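Probable 2-dehydro-3-deoxygalactonokinase DgoK1 (PDB 3T69) probably phosphorylates 2-dehydro-3-deoxy-D-galactonate at the expense of ATP, a step of D-galactonate breakdown in the DeLey-Doudoroff pathway. Local coordinates at residues Leu114-Met125 / Arg162-Met170; Ile178-Ala187 / Leu219-Leu227. All coordinates share one frame; numbering follows the deposited sequence.

Contact 1: residues Leu114-Met125 / Arg162-Met170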
loop_
_atom_site.group_PDB
_atom_site.type_symbol
_atom_site.label_atom_id
_atom_site.label_comp_id
_atom_site.label_asym_id
_atom_site.label_seq_id
_atom_site.Cartn_x
_atom_site.Cartn_y
_atom_site.Cartn_z
ATOM N N LEU B 114 11.173 -11.194 19.116
ATOM C CA LEU B 114 11.899 -12.161 18.309
ATOM C C LEU B 114 12.387 -11.611 16.942
ATOM O O LEU B 114 11.722 -10.827 16.304
ATOM C CB LEU B 114 11.053 -13.426 18.099
ATOM C CG LEU B 114 10.462 -14.131 19.331
ATOM C CD1 LEU B 114 9.617 -15.318 18.928
ATOM C CD2 LEU B 114 11.520 -14.623 20.264
ATOM N N ALA B 115 13.547 -12.047 16.495
ATOM C CA ALA B 115 14.026 -11.688 15.184
ATOM C C ALA B 115 14.339 -12.935 14.369
ATOM O O ALA B 115 14.952 -13.878 14.876
ATOM C CB ALA B 115 15.263 -10.814 15.277
ATOM N N GLN B 116 13.908 -12.910 13.112
ATOM C CA GLN B 116 14.328 -13.864 12.140
ATOM C C GLN B 116 15.443 -13.189 11.345
ATOM O O GLN B 116 15.217 -12.217 10.643
ATOM C CB GLN B 116 13.138 -14.259 11.274
ATOM C CG GLN B 116 13.349 -15.552 10.494
ATOM C CD GLN B 116 12.111 -15.980 9.698
ATOM O OE1 GLN B 116 11.590 -17.076 9.906
ATOM N NE2 GLN B 116 11.639 -15.109 8.772
ATOM N N ARG B 117 16.665 -13.671 11.507
ATOM C CA ARG B 117 17.848 -13.010 10.931
ATOM C C ARG B 117 18.184 -13.373 9.468
ATOM O O ARG B 117 18.966 -12.697 8.826
ATOM C CB ARG B 117 19.064 -13.204 11.843
ATOM C CG ARG B 117 18.986 -12.345 13.092
ATOM C CD ARG B 117 20.331 -12.156 13.826
ATOM N NE ARG B 117 20.429 -10.775 14.315
ATOM C CZ ARG B 117 21.074 -9.804 13.665
ATOM N NH1 ARG B 117 21.731 -10.078 12.518
ATOM N NH2 ARG B 117 21.066 -8.561 14.162
ATOM N N ASP B 118 17.610 -14.434 8.938
ATOM C CA ASP B 118 17.826 -14.777 7.543
ATOM C C ASP B 118 17.933 -13.499 6.682
ATOM O O ASP B 118 17.022 -12.663 6.671
ATOM C CB ASP B 118 16.666 -15.654 7.086
ATOM C CG ASP B 118 16.832 -16.189 5.669
ATOM O OD1 ASP B 118 16.175 -17.227 5.408
ATOM O OD2 ASP B 118 17.565 -15.596 4.805
ATOM N N ARG B 119 19.044 -13.344 5.964
ATOM C CA ARG B 119 19.198 -12.193 5.057
ATOM C C ARG B 119 18.166 -12.111 3.940
ATOM O O ARG B 119 17.687 -11.019 3.631
ATOM C CB ARG B 119 20.619 -12.073 4.528
ATOM C CG ARG B 119 21.496 -11.319 5.509
ATOM C CD ARG B 119 22.977 -11.483 5.230
ATOM N NE ARG B 119 23.761 -11.138 6.420
ATOM C CZ ARG B 119 23.970 -9.888 6.849
ATOM N NH1 ARG B 119 23.440 -8.844 6.181
ATOM N NH2 ARG B 119 24.693 -9.681 7.959
ATOM N N ARG B 120 17.813 -13.242 3.346
ATOM C CA ARG B 120 16.526 -13.306 2.662
ATOM C C ARG B 120 15.447 -13.420 3.796
ATOM O O ARG B 120 15.641 -14.123 4.815
ATOM C CB ARG B 120 16.449 -14.528 1.725
ATOM C CG ARG B 120 17.731 -14.891 0.923
ATOM C CD ARG B 120 17.406 -15.119 -0.587
ATOM N NE ARG B 120 16.434 -16.204 -0.839
ATOM C CZ ARG B 120 15.604 -16.273 -1.892
ATOM N NH1 ARG B 120 15.583 -15.291 -2.813
ATOM N NH2 ARG B 120 14.779 -17.325 -2.017
ATOM N N HIS B 121 14.303 -12.779 3.688
ATOM C CA HIS B 121 13.318 -13.012 4.782
ATOM C C HIS B 121 13.701 -12.481 6.174
ATOM O O HIS B 121 13.345 -13.091 7.173
ATOM C CB HIS B 121 12.933 -14.489 4.901
ATOM C CG HIS B 121 12.684 -15.166 3.586
ATOM N ND1 HIS B 121 11.703 -14.752 2.700
ATOM C CD2 HIS B 121 13.306 -16.226 2.995
ATOM C CE1 HIS B 121 11.725 -15.540 1.631
ATOM N NE2 HIS B 121 12.689 -16.438 1.782
ATOM N N PRO B 122 14.394 -11.321 6.259
ATOM C CA PRO B 122 14.555 -10.726 7.610
ATOM C C PRO B 122 13.210 -10.448 8.229
ATOM O O PRO B 122 12.312 -9.999 7.542
ATOM C CB PRO B 122 15.242 -9.382 7.314
ATOM C CG PRO B 122 14.946 -9.061 5.881
ATOM C CD PRO B 122 14.900 -10.409 5.196
ATOM N N ASP B 123 13.050 -10.693 9.515
ATOM C CA ASP B 123 11.749 -10.432 10.164
ATOM C C ASP B 123 11.768 -10.179 11.665
ATOM O O ASP B 123 12.688 -10.561 12.391
ATOM C CB ASP B 123 10.719 -11.506 9.843
ATOM C CG ASP B 123 9.348 -10.919 9.582
ATOM O OD1 ASP B 123 8.967 -9.892 10.166
ATOM O OD2 ASP B 123 8.640 -11.485 8.743
ATOM N N VAL B 124 10.741 -9.508 12.130
ATOM C CA VAL B 124 10.829 -8.906 13.443
ATOM C C VAL B 124 9.488 -8.893 14.161
ATOM O O VAL B 124 8.440 -8.805 13.527
ATOM C CB VAL B 124 11.470 -7.521 13.266
ATOM C CG1 VAL B 124 10.517 -6.348 13.639
ATOM C CG2 VAL B 124 12.833 -7.519 13.886
ATOM N N MET B 125 9.503 -9.073 15.466
ATOM C CA MET B 125 8.229 -9.132 16.219
ATOM C C MET B 125 8.525 -8.657 17.598
ATOM O O MET B 125 9.510 -9.059 18.187
ATOM C CB MET B 125 7.553 -10.521 16.174
ATOM C CG MET B 125 7.690 -11.460 17.393
ATOM S SD MET B 125 6.654 -12.982 17.459
ATOM C CE MET B 125 6.911 -13.616 15.835
ATOM N N ARG B 162 8.440 -23.764 20.840
ATOM C CA ARG B 162 9.481 -23.220 19.963
ATOM C C ARG B 162 8.936 -22.477 18.715
ATOM O O ARG B 162 8.181 -23.052 17.905
ATOM C CB ARG B 162 10.449 -24.315 19.519
ATOM C CG ARG B 162 11.199 -24.944 20.644
ATOM C CD ARG B 162 12.340 -25.755 20.129
ATOM N NE ARG B 162 13.597 -24.999 20.015
ATOM C CZ ARG B 162 14.265 -24.806 18.870
ATOM N NH1 ARG B 162 13.792 -25.290 17.704
ATOM N NH2 ARG B 162 15.416 -24.128 18.885
ATOM N N VAL B 163 9.310 -21.208 18.559
ATOM C CA VAL B 163 9.099 -20.518 17.280
ATOM C C VAL B 163 10.176 -20.915 16.273
ATOM O O VAL B 163 11.349 -20.642 16.496
ATOM C CB VAL B 163 9.109 -19.013 17.439
ATOM C CG1 VAL B 163 8.789 -18.384 16.141
ATOM C CG2 VAL B 163 8.094 -18.607 18.466
ATOM N N GLU B 164 9.771 -21.558 15.177
ATOM C CA GLU B 164 10.712 -22.059 14.177
ATOM C C GLU B 164 11.071 -20.965 13.180
ATOM O O GLU B 164 12.201 -20.907 12.678
ATOM C CB GLU B 164 10.148 -23.288 13.437
ATOM C CG GLU B 164 10.243 -24.621 14.196
ATOM C CD GLU B 164 11.694 -25.038 14.440
ATOM O OE1 GLU B 164 12.478 -25.036 13.444
ATOM O OE2 GLU B 164 12.060 -25.358 15.612
ATOM N N GLY B 165 10.089 -20.107 12.908
ATOM C CA GLY B 165 10.196 -19.029 11.934
ATOM C C GLY B 165 8.877 -18.286 11.920
ATOM O O GLY B 165 7.875 -18.730 12.544
ATOM N N PHE B 166 8.863 -17.152 11.224
ATOM C CA PHE B 166 7.642 -16.417 11.027
ATOM C C PHE B 166 7.677 -15.395 9.886
ATOM O O PHE B 166 8.747 -15.126 9.331
ATOM C CB PHE B 166 7.271 -15.745 12.321
ATOM C CG PHE B 166 8.250 -14.731 12.776
ATOM C CD1 PHE B 166 9.414 -15.116 13.451
ATOM C CD2 PHE B 166 7.989 -13.374 12.586
ATOM C CE1 PHE B 166 10.320 -14.150 13.928
ATOM C CE2 PHE B 166 8.880 -12.395 13.040
ATOM C CZ PHE B 166 10.057 -12.778 13.720
ATOM N N SER B 167 6.515 -14.820 9.567
ATOM C CA SER B 167 6.353 -13.888 8.471
ATOM C C SER B 167 5.396 -12.731 8.801
ATOM O O SER B 167 4.217 -12.964 9.083
ATOM C CB SER B 167 5.756 -14.636 7.280
ATOM O OG SER B 167 6.724 -15.475 6.659
ATOM N N THR B 168 5.872 -11.488 8.756
ATOM C CA THR B 168 4.974 -10.349 8.860
ATOM C C THR B 168 4.331 -10.068 7.517
ATOM O O THR B 168 4.935 -10.345 6.446
ATOM C CB THR B 168 5.737 -9.149 9.258
ATOM O OG1 THR B 168 6.482 -9.483 10.426
ATOM C CG2 THR B 168 4.816 -7.946 9.575
ATOM N N PHE B 169 3.110 -9.537 7.564
ATOM C CA PHE B 169 2.420 -8.993 6.422
ATOM C C PHE B 169 1.850 -7.720 6.953
ATOM O O PHE B 169 1.239 -7.721 8.019
ATOM C CB PHE B 169 1.312 -9.929 5.988
ATOM C CG PHE B 169 1.797 -11.168 5.260
ATOM C CD1 PHE B 169 1.938 -11.171 3.892
ATOM C CD2 PHE B 169 2.098 -12.335 5.957
ATOM C CE1 PHE B 169 2.376 -12.304 3.219
ATOM C CE2 PHE B 169 2.529 -13.459 5.300
ATOM C CZ PHE B 169 2.664 -13.435 3.901
ATOM N N MET B 170 2.056 -6.610 6.261
ATOM C CA MET B 170 1.735 -5.311 6.870
ATOM C C MET B 170 0.332 -4.840 6.496
ATOM O O MET B 170 0.093 -3.643 6.262
ATOM C CB MET B 170 2.833 -4.248 6.634
ATOM C CG MET B 170 3.360 -4.021 5.189
ATOM S SD MET B 170 4.737 -2.821 5.147
ATOM C CE MET B 170 3.868 -1.305 5.474
HETATM O O HOH W 1 13.734 -18.591 11.378
#
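F166 carries its CG between its own backbone N and carbonyl carbon (chi1 64°), which turns the ring from strand 162-169 onto a β-hairpin made by strands 114-116 and 123-125; Q116, with CG anti to the backbone N (chi1 -163°) and an extended chain, sends its amide to the F166 backbone. The hairpin belongs to one β-sheet and strand 162-169 to another. Strand 123-125 runs almost perpendicular to strand 162-169 (86°), so the elements meet mainly through side chains. The methyl CE of M125 sits over the centre of one ring face, 3.4 Å from the F166 centroid. Its SD stands farther out above the same face, 5.0 Å from that centroid, in a Met-aromatic contact. Around the ring, V124 CA lies in plane at the edge, while T87 and V156 add packing. L114 CD1 meets V163 CG2 tip to tip at 3.7 Å. Q116 OE1 accepts from F166 N (3.0 Å), the donor lying above the carbonyl plane, and also takes a bond from a water that donates to E164 O. Q116 NE2 donates to H121 O at 3.1 Å, fixing which way round the amide sits. D123 shares out its carboxylate: OD1 takes V124 N on its anti lone pair, and OD2 accepts a nearly straight bond from T168 N on the syn side, tilted out of the carboxylate plane, 2.8 Å away.

Contact 2: residues Ile178-Ala187 / Leu219-Leu227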
loop_
_atom_site.group_PDB
_atom_site.type_symbol
_atom_site.label_atom_id
_atom_site.label_comp_id
_atom_site.label_asym_id
_atom_site.label_seq_id
_atom_site.Cartn_x
_atom_site.Cartn_y
_atom_site.Cartn_z
ATOM N N ILE B 178 -3.742 3.401 3.005
ATOM C CA ILE B 178 -4.430 3.416 1.738
ATOM C C ILE B 178 -5.775 4.107 1.937
ATOM O O ILE B 178 -6.109 4.994 1.144
ATOM C CB ILE B 178 -4.593 2.030 1.136
ATOM C CG1 ILE B 178 -3.225 1.445 0.836
ATOM C CG2 ILE B 178 -5.428 2.094 -0.139
ATOM C CD1 ILE B 178 -3.286 0.123 0.156
ATOM N N ALA B 179 -6.504 3.746 3.005
ATOM C CA ALA B 179 -7.795 4.359 3.289
ATOM C C ALA B 179 -7.724 5.874 3.550
ATOM O O ALA B 179 -8.666 6.595 3.221
ATOM C CB ALA B 179 -8.507 3.642 4.438
ATOM N N ARG B 180 -6.619 6.353 4.133
ATOM C CA ARG B 180 -6.496 7.793 4.503
ATOM C C ARG B 180 -5.745 8.689 3.500
ATOM O O ARG B 180 -6.034 9.867 3.398
ATOM C CB ARG B 180 -5.871 7.966 5.901
ATOM C CG ARG B 180 -6.763 7.535 7.113
ATOM C CD ARG B 180 -5.984 7.596 8.474
ATOM N NE ARG B 180 -5.847 8.978 8.985
ATOM C CZ ARG B 180 -4.787 9.469 9.646
ATOM N NH1 ARG B 180 -3.698 8.726 9.898
ATOM N NH2 ARG B 180 -4.807 10.737 10.051
ATOM N N HIS B 181 -4.776 8.148 2.775
ATOM C CA HIS B 181 -3.859 8.998 2.024
ATOM C C HIS B 181 -3.766 8.782 0.503
ATOM O O HIS B 181 -3.049 9.505 -0.139
ATOM C CB HIS B 181 -2.464 8.937 2.640
ATOM C CG HIS B 181 -2.392 9.461 4.041
ATOM N ND1 HIS B 181 -2.077 8.656 5.124
ATOM C CD2 HIS B 181 -2.600 10.708 4.540
ATOM C CE1 HIS B 181 -2.079 9.388 6.225
ATOM N NE2 HIS B 181 -2.407 10.630 5.900
ATOM N N THR B 182 -4.480 7.816 -0.072
ATOM C CA THR B 182 -4.518 7.671 -1.507
ATOM C C THR B 182 -5.866 8.083 -2.062
ATOM O O THR B 182 -6.837 8.332 -1.311
ATOM C CB THR B 182 -4.240 6.214 -1.951
ATOM O OG1 THR B 182 -5.386 5.390 -1.735
ATOM C CG2 THR B 182 -3.047 5.627 -1.242
ATOM N N ILE B 183 -5.968 8.108 -3.386
ATOM C CA ILE B 183 -7.236 8.440 -4.020
ATOM C C ILE B 183 -8.409 7.623 -3.469
ATOM O O ILE B 183 -9.543 8.077 -3.493
ATOM C CB ILE B 183 -7.154 8.315 -5.567
ATOM C CG1 ILE B 183 -8.255 9.109 -6.199
ATOM C CG2 ILE B 183 -7.194 6.858 -6.048
ATOM C CD1 ILE B 183 -8.065 10.591 -6.025
ATOM N N LEU B 184 -8.170 6.415 -2.995
ATOM C CA LEU B 184 -9.271 5.580 -2.533
ATOM C C LEU B 184 -10.018 6.142 -1.311
ATOM O O LEU B 184 -11.092 5.643 -0.950
ATOM C CB LEU B 184 -8.769 4.173 -2.221
ATOM C CG LEU B 184 -8.796 3.091 -3.319
ATOM C CD1 LEU B 184 -8.010 3.407 -4.564
ATOM C CD2 LEU B 184 -8.271 1.817 -2.728
ATOM N N SER B 185 -9.450 7.149 -0.652
ATOM C CA SER B 185 -10.159 7.783 0.443
ATOM C C SER B 185 -11.504 8.317 -0.046
ATOM O O SER B 185 -12.459 8.441 0.734
ATOM C CB SER B 185 -9.351 8.917 1.033
ATOM O OG SER B 185 -9.227 9.942 0.086
ATOM N N HIS B 186 -11.574 8.600 -1.346
ATOM C CA HIS B 186 -12.786 9.117 -1.969
ATOM C C HIS B 186 -13.829 8.054 -2.110
ATOM O O HIS B 186 -14.993 8.355 -2.129
ATOM C CB HIS B 186 -12.449 9.754 -3.320
ATOM C CG HIS B 186 -11.729 11.068 -3.191
ATOM N ND1 HIS B 186 -12.003 12.152 -4.000
ATOM C CD2 HIS B 186 -10.786 11.484 -2.307
ATOM C CE1 HIS B 186 -11.240 13.174 -3.632
ATOM N NE2 HIS B 186 -10.498 12.794 -2.603
ATOM N N ALA B 187 -13.395 6.807 -2.183
ATOM C CA ALA B 187 -14.262 5.659 -2.348
ATOM C C ALA B 187 -14.812 5.125 -1.024
ATOM O O ALA B 187 -15.941 4.636 -0.980
ATOM C CB ALA B 187 -13.520 4.577 -3.036
ATOM N N LEU B 219 -6.783 -3.037 -6.322
ATOM C CA LEU B 219 -6.936 -1.856 -5.481
ATOM C C LEU B 219 -7.406 -0.644 -6.279
ATOM O O LEU B 219 -8.255 0.120 -5.808
ATOM C CB LEU B 219 -5.639 -1.529 -4.756
ATOM C CG LEU B 219 -5.147 -2.561 -3.729
ATOM C CD1 LEU B 219 -3.716 -2.294 -3.287
ATOM C CD2 LEU B 219 -6.062 -2.559 -2.534
ATOM N N PHE B 220 -6.908 -0.482 -7.508
ATOM C CA PHE B 220 -7.350 0.656 -8.252
ATOM C C PHE B 220 -8.823 0.545 -8.599
ATOM O O PHE B 220 -9.548 1.533 -8.558
ATOM C CB PHE B 220 -6.496 0.941 -9.485
ATOM C CG PHE B 220 -6.933 2.180 -10.209
ATOM C CD1 PHE B 220 -6.734 3.416 -9.643
ATOM C CD2 PHE B 220 -7.637 2.094 -11.411
ATOM C CE1 PHE B 220 -7.169 4.600 -10.280
ATOM C CE2 PHE B 220 -8.050 3.245 -12.063
ATOM C CZ PHE B 220 -7.821 4.515 -11.483
ATOM N N SER B 221 -9.269 -0.662 -8.830
ATOM C CA SER B 221 -10.629 -0.944 -9.185
ATOM C C SER B 221 -11.625 -0.519 -8.144
ATOM O O SER B 221 -12.729 -0.226 -8.468
ATOM C CB SER B 221 -10.781 -2.400 -9.547
ATOM O OG SER B 221 -10.376 -2.590 -10.882
ATOM N N VAL B 222 -11.278 -0.497 -6.882
ATOM C CA VAL B 222 -12.268 -0.010 -5.977
ATOM C C VAL B 222 -12.586 1.442 -6.314
ATOM O O VAL B 222 -13.709 1.818 -6.265
ATOM C CB VAL B 222 -11.958 -0.257 -4.480
ATOM C CG1 VAL B 222 -10.939 -1.300 -4.277
ATOM C CG2 VAL B 222 -11.659 0.971 -3.776
ATOM N N ARG B 223 -11.611 2.267 -6.631
ATOM C CA ARG B 223 -11.901 3.617 -7.091
ATOM C C ARG B 223 -12.503 3.727 -8.480
ATOM O O ARG B 223 -13.290 4.577 -8.715
ATOM C CB ARG B 223 -10.748 4.588 -6.919
ATOM C CG ARG B 223 -10.615 5.536 -8.070
ATOM C CD ARG B 223 -10.563 6.970 -7.680
ATOM N NE ARG B 223 -11.848 7.435 -7.233
ATOM C CZ ARG B 223 -12.237 8.691 -7.255
ATOM N NH1 ARG B 223 -11.446 9.624 -7.718
ATOM N NH2 ARG B 223 -13.423 9.007 -6.813
ATOM N N ALA B 224 -12.093 2.904 -9.421
ATOM C CA ALA B 224 -12.697 2.974 -10.762
ATOM C C ALA B 224 -14.120 2.425 -10.743
ATOM O O ALA B 224 -14.975 2.905 -11.509
ATOM C CB ALA B 224 -11.871 2.257 -11.783
ATOM N N GLY B 225 -14.353 1.415 -9.884
ATOM C CA GLY B 225 -15.680 0.895 -9.573
ATOM C C GLY B 225 -16.575 2.003 -9.046
ATOM O O GLY B 225 -17.723 2.152 -9.458
ATOM N N GLN B 226 -16.034 2.834 -8.174
ATOM C CA GLN B 226 -16.814 3.910 -7.606
ATOM C C GLN B 226 -17.090 5.001 -8.605
ATOM O O GLN B 226 -18.144 5.606 -8.572
ATOM C CB GLN B 226 -16.091 4.469 -6.395
ATOM C CG GLN B 226 -16.835 5.516 -5.654
ATOM C CD GLN B 226 -16.087 6.796 -5.691
ATOM O OE1 GLN B 226 -14.861 6.833 -5.444
ATOM N NE2 GLN B 226 -16.795 7.872 -6.016
ATOM N N LEU B 227 -16.140 5.260 -9.503
ATOM C CA LEU B 227 -16.343 6.234 -10.566
ATOM C C LEU B 227 -17.349 5.797 -11.658
ATOM O O LEU B 227 -18.194 6.593 -12.067
ATOM C CB LEU B 227 -14.997 6.606 -11.201
ATOM C CG LEU B 227 -14.138 7.631 -10.460
ATOM C CD1 LEU B 227 -12.873 7.932 -11.265
ATOM C CD2 LEU B 227 -14.918 8.921 -10.139
HETATM O O HOH W 2 -14.733 12.010 -6.102
#
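R223 on helix 215-228 lies across I183, at about a right angle to it, where the turn after helix 171-181 leads into helix 185-188. Helix 215-228 here packs against the type I β turn T182-S185 and the start of the next helix, and R223 runs along that seam. Its CB rests 3.8 Å from L184 CD1, the two side chains sliding past each other in opposite directions. CG passes I183 CG2 loosely, and CD lies 3.5 Å from I183 CG1. Bends at chi2 and chi3 (-72°) then swing the guanidinium between two neighbours: L227 CG stands over the centre of one face, and H186 CB covers the opposite face toward the rim, 3.7 Å from NH2. NE and CZ pass I183 CG1 more loosely, CZ also lying near H186 CB, while NH1 remains beside I183, 3.6 Å from its CG1. NH2 donates a straight bond within its own helix to Q226 OE1 (2.9 Å), which lies in the guanidinium plane. That same oxygen approaches A187 CA at 3.4 Å. With R223 replaced by an alanine, Q226 OE1 would probably lose its guanidinium partner and a gap would be likely to open between I183, H186 and L227. Deeper in, L184 CG packs on V222 CG2 at 3.6 Å, and both its methyls reach L219 O; L240 of helix 233-252 closes over L184 and L219. The turn is held by T182 OG1, which accepts from L184 N in a capping bond. The interface thus rests on van der Waals packing, with no polar bond between the two segments.

How the contacts relate
Contact 1 is the more central of the two, its centre about 15 Å from the centre of the chain, against about 27 Å for the centre of contact 2, although most touching residues are buried in both. Their centres lie about 31 Å apart, yet strand 162-169 of contact 1 runs into helix 171-181 of contact 2. Where sheets meet in contact 1, side-chain oxygens accept from backbone N-H groups beside a single phenylalanine ring packed among aliphatic groups and a methionine. Where a helix packs on a turn between two helices in contact 2, aliphatic contacts dominate, and the polar bonds lie within a segment or go to the second subunit. The dimer brings them together: F220 packs on D123 of the second subunit, and S221 OG bonds to P122 O of that subunit.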